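Local coordinates for putative exported protein (Burkholderia pseudomallei, PDB 4JGB) that is of unknown function but probably binds NAD(P) in a Rossmann-type fold and may act as an oxidoreductase on CH-NH groups, at residues Ala158-Gly163 with Ser184-Glu189; Ser19-Glu24 with Asp190-Phe195; Thr152-Ala157 with Gln207-Ala212; Gly109-Ala114 with Gly174-Asp179; Ala70-Pro75 with Val103-Ala108. All coordinates share one frame; numbering follows the deposited sequence.

Interaction 1: residues Ala158-Gly163 with Ser184-Glu189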
# COMPACT_ATOMS: atom_id res chain seq x y z
N ALA A 158 -6.18 5.62 -10.57
CA ALA A 158 -7.24 4.81 -11.22
C ALA A 158 -6.65 3.86 -12.23
O ALA A 158 -7.22 2.83 -12.55
CB ALA A 158 -8.28 5.70 -11.89
N LEU A 159 -5.50 4.23 -12.77
CA LEU A 159 -4.89 3.36 -13.72
C LEU A 159 -3.43 3.20 -13.33
O LEU A 159 -2.67 4.17 -13.32
CB LEU A 159 -5.03 3.97 -15.12
CG LEU A 159 -4.44 3.25 -16.31
CD1 LEU A 159 -4.84 3.94 -17.61
CD2 LEU A 159 -2.92 3.16 -16.23
N ILE A 160 -3.03 1.96 -13.06
CA ILE A 160 -1.64 1.69 -12.70
C ILE A 160 -1.17 0.43 -13.41
O ILE A 160 -1.78 -0.62 -13.28
CB ILE A 160 -1.45 1.59 -11.16
CG1 ILE A 160 -0.03 1.14 -10.79
CG2 ILE A 160 -2.44 0.58 -10.54
CD1 ILE A 160 0.28 1.35 -9.30
N ALA A 161 -0.08 0.54 -14.15
CA ALA A 161 0.46 -0.61 -14.88
C ALA A 161 1.96 -0.38 -15.08
O ALA A 161 2.42 0.75 -14.96
CB ALA A 161 -0.25 -0.74 -16.24
N PRO A 162 2.74 -1.45 -15.39
CA PRO A 162 4.14 -1.23 -15.75
C PRO A 162 4.25 -0.17 -16.83
O PRO A 162 3.40 -0.11 -17.75
CB PRO A 162 4.59 -2.61 -16.28
CG PRO A 162 3.68 -3.59 -15.62
CD PRO A 162 2.36 -2.88 -15.51
N GLY A 163 5.24 0.71 -16.70
CA GLY A 163 5.40 1.83 -17.61
C GLY A 163 6.77 2.47 -17.45
O GLY A 163 7.76 1.78 -17.33
N SER A 184 -6.37 9.69 -14.41
CA SER A 184 -5.70 9.35 -13.17
C SER A 184 -4.80 8.16 -13.51
O SER A 184 -5.26 7.04 -13.65
CB SER A 184 -6.73 9.01 -12.07
OG SER A 184 -6.11 8.54 -10.88
N LYS A 185 -3.52 8.44 -13.72
CA LYS A 185 -2.59 7.41 -14.16
C LYS A 185 -1.27 7.47 -13.38
O LYS A 185 -0.76 8.54 -13.05
CB LYS A 185 -2.25 7.58 -15.64
CG LYS A 185 -3.36 7.33 -16.67
CD LYS A 185 -2.70 7.44 -18.06
CE LYS A 185 -3.69 7.42 -19.23
NZ LYS A 185 -3.05 7.74 -20.54
N ILE A 186 -0.70 6.30 -13.15
CA ILE A 186 0.65 6.21 -12.59
C ILE A 186 1.26 4.90 -13.09
O ILE A 186 0.56 3.89 -13.10
CB ILE A 186 0.66 6.32 -11.03
CG1 ILE A 186 2.06 6.64 -10.49
CG2 ILE A 186 0.19 5.02 -10.37
CD1 ILE A 186 2.53 8.06 -10.71
N SER A 187 2.53 4.91 -13.48
CA SER A 187 3.23 3.67 -13.80
C SER A 187 3.53 2.98 -12.48
O SER A 187 3.61 3.63 -11.43
CB SER A 187 4.54 3.91 -14.58
OG SER A 187 5.59 4.27 -13.69
N ALA A 188 3.66 1.66 -12.53
CA ALA A 188 3.86 0.88 -11.33
C ALA A 188 5.26 1.21 -10.74
O ALA A 188 5.45 1.24 -9.52
CB ALA A 188 3.69 -0.62 -11.66
N GLU A 189 6.21 1.51 -11.61
CA GLU A 189 7.57 1.88 -11.22
C GLU A 189 7.51 3.22 -10.49
O GLU A 189 8.16 3.37 -9.44
CB GLU A 189 8.51 2.02 -12.47
CG GLU A 189 8.83 0.73 -13.27
CD GLU A 189 7.61 0.16 -14.00
OE1 GLU A 189 6.63 0.93 -14.19
OE2 GLU A 189 7.64 -1.06 -14.36

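Interaction 2: residues Ser19-Glu24 with Asp190-Phe195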
# COMPACT_ATOMS: atom_id res chain seq x y z
N SER A 19 6.43 -6.40 -6.40
CA SER A 19 7.79 -6.65 -6.91
C SER A 19 8.56 -5.35 -7.21
O SER A 19 9.77 -5.26 -7.02
CB SER A 19 7.73 -7.52 -8.16
OG SER A 19 7.09 -6.81 -9.23
N ARG A 20 7.82 -4.32 -7.65
CA ARG A 20 8.42 -3.01 -7.97
C ARG A 20 8.75 -2.22 -6.71
O ARG A 20 9.77 -1.52 -6.63
CB ARG A 20 7.48 -2.25 -8.90
CG ARG A 20 7.69 -2.73 -10.32
CD ARG A 20 6.53 -2.50 -11.25
NE ARG A 20 6.77 -3.09 -12.57
CZ ARG A 20 6.41 -4.32 -12.94
NH1 ARG A 20 5.80 -5.11 -12.09
NH2 ARG A 20 6.67 -4.75 -14.16
N ILE A 21 7.92 -2.39 -5.69
CA ILE A 21 8.22 -1.83 -4.40
C ILE A 21 9.49 -2.47 -3.82
O ILE A 21 10.39 -1.76 -3.39
CB ILE A 21 7.00 -1.94 -3.43
CG1 ILE A 21 5.86 -1.04 -3.95
CG2 ILE A 21 7.42 -1.59 -2.00
CD1 ILE A 21 4.52 -1.17 -3.21
N ALA A 22 9.58 -3.80 -3.82
CA ALA A 22 10.74 -4.48 -3.27
C ALA A 22 12.02 -4.07 -3.98
O ALA A 22 13.03 -3.86 -3.34
CB ALA A 22 10.58 -6.01 -3.32
N ALA A 23 11.98 -3.98 -5.29
CA ALA A 23 13.17 -3.63 -6.08
C ALA A 23 13.57 -2.16 -5.87
O ALA A 23 14.78 -1.82 -5.81
CB ALA A 23 12.90 -3.89 -7.56
N GLU A 24 12.56 -1.30 -5.76
CA GLU A 24 12.79 0.14 -5.50
C GLU A 24 13.44 0.34 -4.14
O GLU A 24 14.33 1.19 -4.00
CB GLU A 24 11.48 0.95 -5.59
CG GLU A 24 11.61 2.46 -5.35
CD GLU A 24 12.53 3.18 -6.35
OE1 GLU A 24 12.52 2.81 -7.53
OE2 GLU A 24 13.21 4.17 -5.97
N ASP A 190 6.80 4.20 -11.06
CA ASP A 190 6.65 5.48 -10.38
C ASP A 190 5.86 5.38 -9.07
O ASP A 190 6.24 6.01 -8.08
CB ASP A 190 6.08 6.57 -11.30
CG ASP A 190 7.15 7.15 -12.23
OD1 ASP A 190 8.34 7.15 -11.83
OD2 ASP A 190 6.82 7.57 -13.35
N TYR A 191 4.78 4.60 -9.05
CA TYR A 191 4.05 4.37 -7.79
C TYR A 191 4.99 3.81 -6.71
O TYR A 191 4.98 4.26 -5.54
CB TYR A 191 2.85 3.44 -8.01
CG TYR A 191 2.15 3.07 -6.72
CD1 TYR A 191 1.08 3.83 -6.23
CD2 TYR A 191 2.51 1.90 -6.02
CE1 TYR A 191 0.42 3.46 -5.05
CE2 TYR A 191 1.88 1.53 -4.84
CZ TYR A 191 0.84 2.31 -4.36
OH TYR A 191 0.20 1.92 -3.20
N ALA A 192 5.85 2.88 -7.11
CA ALA A 192 6.85 2.32 -6.20
C ALA A 192 7.85 3.43 -5.70
O ALA A 192 8.19 3.49 -4.52
CB ALA A 192 7.58 1.15 -6.87
N ILE A 193 8.31 4.30 -6.59
CA ILE A 193 9.10 5.47 -6.13
C ILE A 193 8.31 6.22 -5.03
O ILE A 193 8.83 6.42 -3.95
CB ILE A 193 9.54 6.42 -7.28
CG1 ILE A 193 10.48 5.65 -8.24
CG2 ILE A 193 10.19 7.69 -6.69
CD1 ILE A 193 11.03 6.39 -9.44
N ALA A 194 7.09 6.63 -5.31
CA ALA A 194 6.23 7.30 -4.32
C ALA A 194 6.09 6.56 -2.99
O ALA A 194 6.18 7.19 -1.91
CB ALA A 194 4.86 7.61 -4.90
N PHE A 195 5.90 5.25 -3.07
CA PHE A 195 5.52 4.42 -1.93
C PHE A 195 6.74 4.35 -1.02
O PHE A 195 6.65 4.62 0.20
CB PHE A 195 5.09 3.02 -2.43
CG PHE A 195 4.51 2.11 -1.37
CD1 PHE A 195 5.33 1.39 -0.50
CD2 PHE A 195 3.13 1.90 -1.31
CE1 PHE A 195 4.79 0.51 0.42
CE2 PHE A 195 2.59 1.01 -0.37
CZ PHE A 195 3.43 0.31 0.48

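Interaction 3: residues Thr152-Ala157 with Gln207-Ala212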
# COMPACT_ATOMS: atom_id res chain seq x y z
N THR A 152 0.03 4.61 6.81
CA THR A 152 -0.28 5.36 5.60
C THR A 152 -1.09 4.45 4.68
O THR A 152 -0.71 3.29 4.45
CB THR A 152 1.01 5.83 4.87
OG1 THR A 152 1.58 6.90 5.62
CG2 THR A 152 0.68 6.38 3.46
N PHE A 153 -2.20 4.95 4.16
CA PHE A 153 -3.04 4.17 3.28
C PHE A 153 -2.78 4.75 1.90
O PHE A 153 -3.28 5.83 1.59
CB PHE A 153 -4.48 4.34 3.74
CG PHE A 153 -5.51 3.63 2.89
CD1 PHE A 153 -5.79 2.28 3.09
CD2 PHE A 153 -6.26 4.35 1.96
CE1 PHE A 153 -6.78 1.65 2.33
CE2 PHE A 153 -7.24 3.72 1.19
CZ PHE A 153 -7.50 2.37 1.38
N PHE A 154 -1.94 4.08 1.12
CA PHE A 154 -1.36 4.67 -0.09
C PHE A 154 -2.06 4.15 -1.34
O PHE A 154 -1.62 3.15 -1.87
CB PHE A 154 0.17 4.39 -0.18
CG PHE A 154 0.94 5.45 -0.97
CD1 PHE A 154 0.60 5.75 -2.30
CD2 PHE A 154 1.98 6.16 -0.38
CE1 PHE A 154 1.25 6.75 -2.99
CE2 PHE A 154 2.66 7.15 -1.08
CZ PHE A 154 2.30 7.44 -2.39
N SER A 155 -3.12 4.82 -1.82
CA SER A 155 -3.88 4.35 -3.00
C SER A 155 -3.18 4.64 -4.32
O SER A 155 -2.67 5.74 -4.50
CB SER A 155 -5.29 4.97 -3.07
OG SER A 155 -6.01 4.67 -1.88
N PRO A 156 -3.18 3.65 -5.23
CA PRO A 156 -2.72 3.86 -6.59
C PRO A 156 -3.70 4.76 -7.28
O PRO A 156 -4.84 4.93 -6.82
CB PRO A 156 -2.86 2.45 -7.26
CG PRO A 156 -3.12 1.49 -6.16
CD PRO A 156 -3.69 2.28 -5.00
N ALA A 157 -3.25 5.34 -8.39
CA ALA A 157 -4.13 6.04 -9.30
C ALA A 157 -5.16 5.08 -9.90
O ALA A 157 -5.01 3.86 -9.80
CB ALA A 157 -3.29 6.67 -10.40
N GLN A 207 -2.71 9.23 7.30
CA GLN A 207 -3.48 9.86 6.24
C GLN A 207 -3.53 8.90 5.07
O GLN A 207 -2.66 8.01 4.94
CB GLN A 207 -2.84 11.20 5.80
CG GLN A 207 -2.83 12.29 6.88
CD GLN A 207 -2.18 13.61 6.43
OE1 GLN A 207 -1.41 13.64 5.49
NE2 GLN A 207 -2.51 14.71 7.13
N ALA A 208 -4.55 9.07 4.24
CA ALA A 208 -4.53 8.51 2.88
C ALA A 208 -3.49 9.30 2.10
O ALA A 208 -3.17 10.46 2.45
CB ALA A 208 -5.91 8.65 2.23
N ALA A 209 -2.97 8.67 1.05
CA ALA A 209 -1.94 9.23 0.20
C ALA A 209 -2.15 8.64 -1.16
O ALA A 209 -2.60 7.50 -1.26
CB ALA A 209 -0.56 8.79 0.72
N THR A 210 -1.75 9.35 -2.20
CA THR A 210 -1.86 8.85 -3.57
C THR A 210 -0.85 9.58 -4.46
O THR A 210 -0.35 10.66 -4.09
CB THR A 210 -3.27 9.11 -4.13
OG1 THR A 210 -3.51 8.25 -5.24
CG2 THR A 210 -3.45 10.61 -4.55
N ALA A 211 -0.56 9.00 -5.63
CA ALA A 211 0.37 9.57 -6.61
C ALA A 211 -0.25 9.43 -8.01
O ALA A 211 -1.01 8.49 -8.28
CB ALA A 211 1.72 8.88 -6.55
N ALA A 212 0.04 10.37 -8.89
CA ALA A 212 -0.46 10.28 -10.28
C ALA A 212 0.25 11.34 -11.05
O ALA A 212 0.73 12.27 -10.42
CB ALA A 212 -1.97 10.50 -10.33
O HOH W 1 -0.78 6.51 -6.62

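Interaction 4: residues Gly109-Ala114 with Gly174-Asp179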
# COMPACT_ATOMS: atom_id res chain seq x y z
N GLY A 109 -10.61 3.69 -5.96
CA GLY A 109 -12.03 3.96 -5.68
C GLY A 109 -12.30 4.82 -4.44
O GLY A 109 -13.33 5.49 -4.38
N THR A 110 -11.36 4.81 -3.46
CA THR A 110 -11.45 5.63 -2.24
C THR A 110 -11.00 7.08 -2.44
O THR A 110 -11.10 7.91 -1.52
CB THR A 110 -10.57 5.07 -1.09
OG1 THR A 110 -9.18 5.29 -1.39
CG2 THR A 110 -10.76 3.62 -0.92
N LEU A 111 -10.47 7.41 -3.62
CA LEU A 111 -9.87 8.73 -3.78
C LEU A 111 -10.99 9.78 -3.70
O LEU A 111 -12.07 9.61 -4.28
CB LEU A 111 -9.08 8.84 -5.09
CG LEU A 111 -7.84 7.93 -5.28
CD1 LEU A 111 -7.28 8.10 -6.68
CD2 LEU A 111 -6.76 8.25 -4.24
N GLU A 112 -10.74 10.84 -2.96
CA GLU A 112 -11.76 11.85 -2.72
C GLU A 112 -11.90 12.78 -3.91
O GLU A 112 -10.90 13.34 -4.36
CB GLU A 112 -11.38 12.63 -1.47
CG GLU A 112 -12.34 13.74 -1.15
CD GLU A 112 -12.10 14.27 0.23
OE1 GLU A 112 -12.46 13.59 1.19
OE2 GLU A 112 -11.52 15.37 0.34
N VAL A 113 -13.11 12.95 -4.44
CA VAL A 113 -13.31 13.84 -5.60
C VAL A 113 -13.85 15.21 -5.18
O VAL A 113 -13.74 16.16 -5.92
CB VAL A 113 -14.24 13.23 -6.69
CG1 VAL A 113 -13.63 11.96 -7.27
CG2 VAL A 113 -15.65 12.95 -6.15
N ALA A 114 -14.43 15.28 -3.98
CA ALA A 114 -15.01 16.48 -3.37
C ALA A 114 -15.16 16.11 -1.89
O ALA A 114 -15.22 14.93 -1.58
CB ALA A 114 -16.38 16.80 -3.97
N GLY A 174 -4.64 11.61 -0.53
CA GLY A 174 -5.79 10.82 -0.93
C GLY A 174 -6.96 11.44 -1.70
O GLY A 174 -8.07 10.83 -1.76
N ARG A 175 -6.76 12.63 -2.27
CA ARG A 175 -7.74 13.19 -3.22
C ARG A 175 -7.38 12.80 -4.66
O ARG A 175 -6.22 12.53 -4.95
CB ARG A 175 -7.83 14.72 -3.04
CG ARG A 175 -8.34 15.06 -1.64
CD ARG A 175 -7.91 16.42 -1.09
NE ARG A 175 -8.59 16.66 0.20
CZ ARG A 175 -8.14 16.29 1.41
NH1 ARG A 175 -6.97 15.69 1.56
NH2 ARG A 175 -8.87 16.57 2.49
N LEU A 176 -8.38 12.74 -5.53
CA LEU A 176 -8.16 12.43 -6.94
C LEU A 176 -7.20 13.46 -7.55
O LEU A 176 -7.35 14.65 -7.29
CB LEU A 176 -9.49 12.51 -7.72
CG LEU A 176 -9.44 11.99 -9.17
CD1 LEU A 176 -9.00 10.54 -9.20
CD2 LEU A 176 -10.77 12.14 -9.88
N ILE A 177 -6.24 12.99 -8.33
CA ILE A 177 -5.29 13.83 -9.08
C ILE A 177 -5.48 13.48 -10.56
O ILE A 177 -5.26 12.32 -10.97
CB ILE A 177 -3.81 13.60 -8.63
CG1 ILE A 177 -3.61 14.05 -7.18
CG2 ILE A 177 -2.85 14.35 -9.56
CD1 ILE A 177 -2.38 13.50 -6.47
N VAL A 178 -5.92 14.44 -11.37
CA VAL A 178 -6.10 14.14 -12.80
C VAL A 178 -5.27 15.09 -13.65
O VAL A 178 -5.07 16.24 -13.25
CB VAL A 178 -7.58 14.18 -13.24
CG1 VAL A 178 -8.39 13.11 -12.52
CG2 VAL A 178 -8.21 15.57 -13.03
N ASP A 179 -4.78 14.62 -14.80
CA ASP A 179 -4.14 15.51 -15.78
C ASP A 179 -5.16 16.39 -16.53
O ASP A 179 -6.37 16.36 -16.24
CB ASP A 179 -3.21 14.75 -16.76
CG ASP A 179 -3.93 13.74 -17.61
OD1 ASP A 179 -5.15 13.90 -17.87
OD2 ASP A 179 -3.26 12.76 -18.03
O HOH W 2 -8.09 7.61 -0.68

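Interaction 5: residues Ala70-Pro75 with Val103-Ala108. With SO4 (sulfate ion), chain D; SO4 (sulfate ion), chain E.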
# COMPACT_ATOMS: atom_id res chain seq x y z
N ALA A 70 5.07 -3.33 5.32
CA ALA A 70 4.23 -2.88 4.17
C ALA A 70 3.42 -4.03 3.55
O ALA A 70 3.88 -5.17 3.48
CB ALA A 70 5.10 -2.18 3.09
N SER A 71 2.22 -3.73 3.10
CA SER A 71 1.42 -4.71 2.38
C SER A 71 1.16 -4.20 0.95
O SER A 71 0.63 -3.10 0.75
CB SER A 71 0.11 -4.99 3.14
OG SER A 71 -0.89 -5.55 2.30
N ALA A 72 1.52 -5.02 -0.04
CA ALA A 72 1.57 -4.60 -1.45
C ALA A 72 0.70 -5.43 -2.37
O ALA A 72 0.89 -5.42 -3.58
CB ALA A 72 3.00 -4.63 -1.95
N TYR A 73 -0.25 -6.16 -1.79
CA TYR A 73 -1.30 -6.78 -2.59
C TYR A 73 -1.93 -5.76 -3.52
O TYR A 73 -2.41 -4.72 -3.07
CB TYR A 73 -2.35 -7.39 -1.69
CG TYR A 73 -1.78 -8.45 -0.81
CD1 TYR A 73 -1.32 -9.66 -1.35
CD2 TYR A 73 -1.66 -8.25 0.55
CE1 TYR A 73 -0.77 -10.65 -0.53
CE2 TYR A 73 -1.12 -9.22 1.37
CZ TYR A 73 -0.69 -10.42 0.83
OH TYR A 73 -0.16 -11.37 1.66
N GLY A 74 -1.89 -6.05 -4.81
CA GLY A 74 -2.48 -5.17 -5.82
C GLY A 74 -3.75 -5.79 -6.39
O GLY A 74 -4.32 -6.70 -5.77
N PRO A 75 -4.20 -5.31 -7.57
CA PRO A 75 -5.48 -5.74 -8.18
C PRO A 75 -5.61 -7.25 -8.47
O PRO A 75 -6.72 -7.79 -8.37
CB PRO A 75 -5.56 -4.92 -9.48
CG PRO A 75 -4.16 -4.43 -9.73
CD PRO A 75 -3.56 -4.24 -8.36
N VAL A 103 2.79 0.70 6.07
CA VAL A 103 2.32 1.33 4.83
C VAL A 103 1.58 0.30 3.99
O VAL A 103 2.11 -0.79 3.71
CB VAL A 103 3.44 2.01 3.98
CG1 VAL A 103 2.85 2.73 2.75
CG2 VAL A 103 4.23 3.02 4.80
N VAL A 104 0.34 0.62 3.61
CA VAL A 104 -0.48 -0.34 2.83
C VAL A 104 -0.91 0.23 1.48
O VAL A 104 -1.15 1.43 1.34
CB VAL A 104 -1.70 -0.91 3.65
CG1 VAL A 104 -1.28 -1.33 5.05
CG2 VAL A 104 -2.81 0.10 3.81
N VAL A 105 -0.97 -0.63 0.48
CA VAL A 105 -1.55 -0.28 -0.82
C VAL A 105 -3.05 -0.12 -0.61
O VAL A 105 -3.71 -1.02 -0.12
CB VAL A 105 -1.19 -1.35 -1.90
CG1 VAL A 105 -2.02 -1.19 -3.19
CG2 VAL A 105 0.30 -1.30 -2.23
N GLY A 106 -3.56 1.05 -0.98
CA GLY A 106 -4.99 1.35 -0.87
C GLY A 106 -5.74 1.07 -2.16
O GLY A 106 -5.39 0.14 -2.90
N GLY A 107 -6.76 1.87 -2.44
CA GLY A 107 -7.63 1.66 -3.63
C GLY A 107 -8.05 3.00 -4.27
O GLY A 107 -8.52 3.89 -3.59
N ALA A 108 -7.91 3.09 -5.59
CA ALA A 108 -8.27 4.27 -6.36
C ALA A 108 -9.74 4.67 -6.16
O ALA A 108 -10.06 5.84 -6.15
CB ALA A 108 -7.96 4.03 -7.85
S SO4 D . -0.76 -7.23 -8.19
O1 SO4 D . 0.02 -5.99 -7.87
O2 SO4 D . 0.02 -8.24 -8.96
O3 SO4 D . -1.28 -7.88 -6.94
O4 SO4 D . -1.96 -6.84 -8.99
S SO4 E . 0.80 -15.11 0.77
O1 SO4 E . 1.54 -15.98 1.71
O2 SO4 E . 1.00 -13.67 1.03
O3 SO4 E . 1.26 -15.43 -0.60
O4 SO4 E . -0.65 -15.39 0.91

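Interaction 1: residues Ala158-Gly163 with Ser184-Glu189
Leu159 and Lys185 face each other in a short, loosely bonded parallel ladder whose register is set by backbone hydrogen bonds. Ile186 N lies 2.9 Å from Leu159 O, and two residues further on Ala188 N meets Ala161 O at 2.9 Å from above the carbonyl plane. The bond from Leu159 N to Ser184 O is weak.

Side chains add a polar bond at each end. Ser184 OG, anti to its own backbone N (chi1 174°), receives the amide of Ala158 in a nearly straight bond, N to OG 2.9 Å. At the far end Glu189 bends at chi2 (68°), and its OE1 accepts Gly163 N at 2.9 Å on the syn side of the carboxylate, somewhat out of plane, while OE2 forms a salt bridge with Arg20.

Apolar contacts occupy both faces. Ile160 CD1 touches Ile186 CG2 at 3.8 Å, the two side chains pointing the same way; on the opposite face Leu159 CD1 rests against Lys185 CG at 3.8 Å. Ser187 OG bonds Glu164 O and Asp190 N, making Ser187 the N-cap of helix 188-201. The whole is a small two-stranded parallel sheet running directly into a capped helix, separate from the main Rossmann-type sheet.

Interaction 2: residues Ser19-Glu24 with Asp190-Phe195
Ile21 and Ala192 are the point of closest backbone approach between two helices whose axes, over these turns, pass 8.5 Å apart at a crossing angle of -56°. The small side chain of Ala192 points at the other helix, and its CB sits 3.5 Å from Arg20 O, so that the methyl packs on the main chain of that helix.

Ile21 carries the largest share on its helix. From its CB the side chain splits into two branches. CG1, anti to the carbonyl carbon (chi1 -67°), passes beside Ala192 CB at 4.0 Å. CG2 takes the other branch and reaches the ring of Phe195, 3.9 Å from CD1. Beyond CG1 the chain is extended (chi2 173°), which carries CD1 over the middle of the Phe195 ring, 3.7 Å from its centroid and nearly on the ring normal, a CH-pi contact. The same methyl lies near the plane of the Tyr191 ring, at its edge, 4.1 Å from CE2. One methyl is therefore used twice, against a face and against an edge.

One turn on, Glu24, bent at chi2, lies obliquely across Ile193: its CG lies 3.7 Å from Ala192 O, and OE1 comes within 3.6 Å of Ile193 CG1. The carboxylate finds its charge partners outside the contact, in salt bridges with Arg28 and Arg165.

Helices 16-27 and 188-201 thus pack together on one face of the central sheet, where Phe195 rests on Val103 and Val105 of strand 101-105 and Tyr191 OH bonds Phe154 O of strand 150-155.

Interaction 3: residues Thr152-Ala157 with Gln207-Ala212
Phe154 turns its ring across the neighbouring strand and lays one face on Ala209. Its CG is anti to the backbone N (chi1 -153°), and Ala209 CB lies 4.0 Å from the ring centroid, displaced toward the rim, in a CH-pi contact. At the rim across from CD2, CE1 meets Thr210 CA at 3.8 Å. Thr152 CG2 approaches the same alanine methyl at 3.9 Å, so Ala209 CB is held between a threonine and an aromatic ring.

On the other face of the sheet Thr210 has OG1 anti to its backbone N (chi1 -160°). The hydroxyl donates to Ser155 O at 2.7 Å, approaching from above the carbonyl plane. That oxygen also accepts a hydrogen from a water at 2.9 Å, and the water in turn accepts Ala211 N at 2.7 Å. Ser155 O and Ala211 N are thus bridged by water where the strands part, and the buried carbonyl has two donors.

Earlier in the pair, direct backbone bonds run from Phe153 N to Gln207 O, from Ala209 N to Phe153 O, and from Ser155 N to Ala209 O at 2.8 Å. Past the strand, Ala157 CB packs on Ala212 CB. Paired most tightly at Phe153-Ala208 and Phe154-Ala209, 150-155 and 207-212 are adjacent parallel strands of the Rossmann-type sheet, joined by a long connection that includes the edge strand 170-172 and ends in helix 188-201.

Interaction 4: residues Gly109-Ala114 with Gly174-Asp179
Glu112 and Arg175 form a single beta bridge between the start of strand 112-114 and an irregular loop, just before a classic beta bulge in which Val113 and Ala114 both face Lys117. The bridge ties this strand to the loop that follows strand 170-172.

Two straight backbone hydrogen bonds make the bridge. Glu112 N meets Gly174 O at 2.9 Å, in the carbonyl plane and on a lone pair; Leu176 N meets Glu112 O at 2.8 Å, tilted out of that carbonyl plane. Glu112 therefore uses both its amide and its carbonyl, gripping the residues before and after Arg175. Gly174 adopts a positive phi (72°) as the loop enters the bridge.

The charged contact lies alongside. Both side chains are extended and point the same way, Glu112 with CG anti to the backbone N (chi1 178°). Its OE2 reaches Arg175 NE at 3.2 Å in a salt bridge, the carboxylate and guanidinium planes standing at 90° to each other. Arg175 is exposed, which probably weakens the electrostatic gain.

Apolar contacts gather around Leu176, whose two methyls go to different partners. CD1 touches Leu111 CD1 at 3.9 Å, the two leucine side chains crossing at about a right angle, whereas CD2 lies 3.9 Å from Val113 CG1 with those side chains side by side. The other methyl of Leu111, CD2, turns to the bridge itself and rests 3.8 Å from Gly174 O, the oxygen that receives the Glu112 amide.

Interaction 5: residues Ala70-Pro75 with Val103-Ala108
Ala70 and Ser71 pair in parallel with Val103 and Val104, the two chains running within 12° of the same direction. Two backbone hydrogen bonds hold them. Ser71 N meets Val103 O at 3.0 Å in the carbonyl plane, and Val105 N meets Ser71 O at 3.0 Å nearly along the C=O axis. Ser71 thus uses both its amide and its carbonyl on the same neighbouring strand, and Ala70 CA adds a CA-H...O contact to Val103 O.

Beyond the pairing the first chain bends away and Val105 fills the angle between them. Its CG1 is anti to the backbone N (chi1 168°) and lies 3.6 Å from Tyr73 O, while CG2 packs at 3.6 Å on Ala72 CA. The branched side chain therefore rests chiefly on main-chain atoms of the diverging segment.

That divergence brings the 73-75 turn to two sulfate ions, both probably from the crystallisation liquor. Gly74 N donates to O3 of one of them at 2.9 Å, and Pro75 CD touches its O4 at 3.1 Å. Amides of Met16, Ile17 and Lys76 and the side chain of Gln77 also bind this ion. Tyr73 OH donates to O2 of the second sulfate at 2.7 Å, that oxygen lying in the plane of the ring at its edge; Arg37 N binds the same ion.

The backbone amides around the first sulfate, at the start of helix 16-27 and beside the strand ends, suggest a phosphate-binding site, consistent with the place a dinucleotide takes in Rossmann folds.

In the fold
Interactions 3 and 5 belong to one sheet: Phe154 N meets Val104 O at 2.8 Å, joining strands 150-155 and 101-105, with centres about 9 Å apart. Interaction 2 lies on one face of this sheet, Phe195 CZ reaching Val103 CG1 at 3.4 Å. Interaction 1 lies at the start of helix 188-201, shared with interaction 2, and links to it through Glu189 OE2 and Arg20 NE at 2.8 Å. Interaction 4 sits at the periphery, touching interaction 3 between Thr210 OG1 and Leu111 CD2 at 3.4 Å but about 9 Å from the nearest atoms of interaction 2. The probable dinucleotide pocket lies beside interaction 5, at the start of helix 16-27, which also supplies interaction 2.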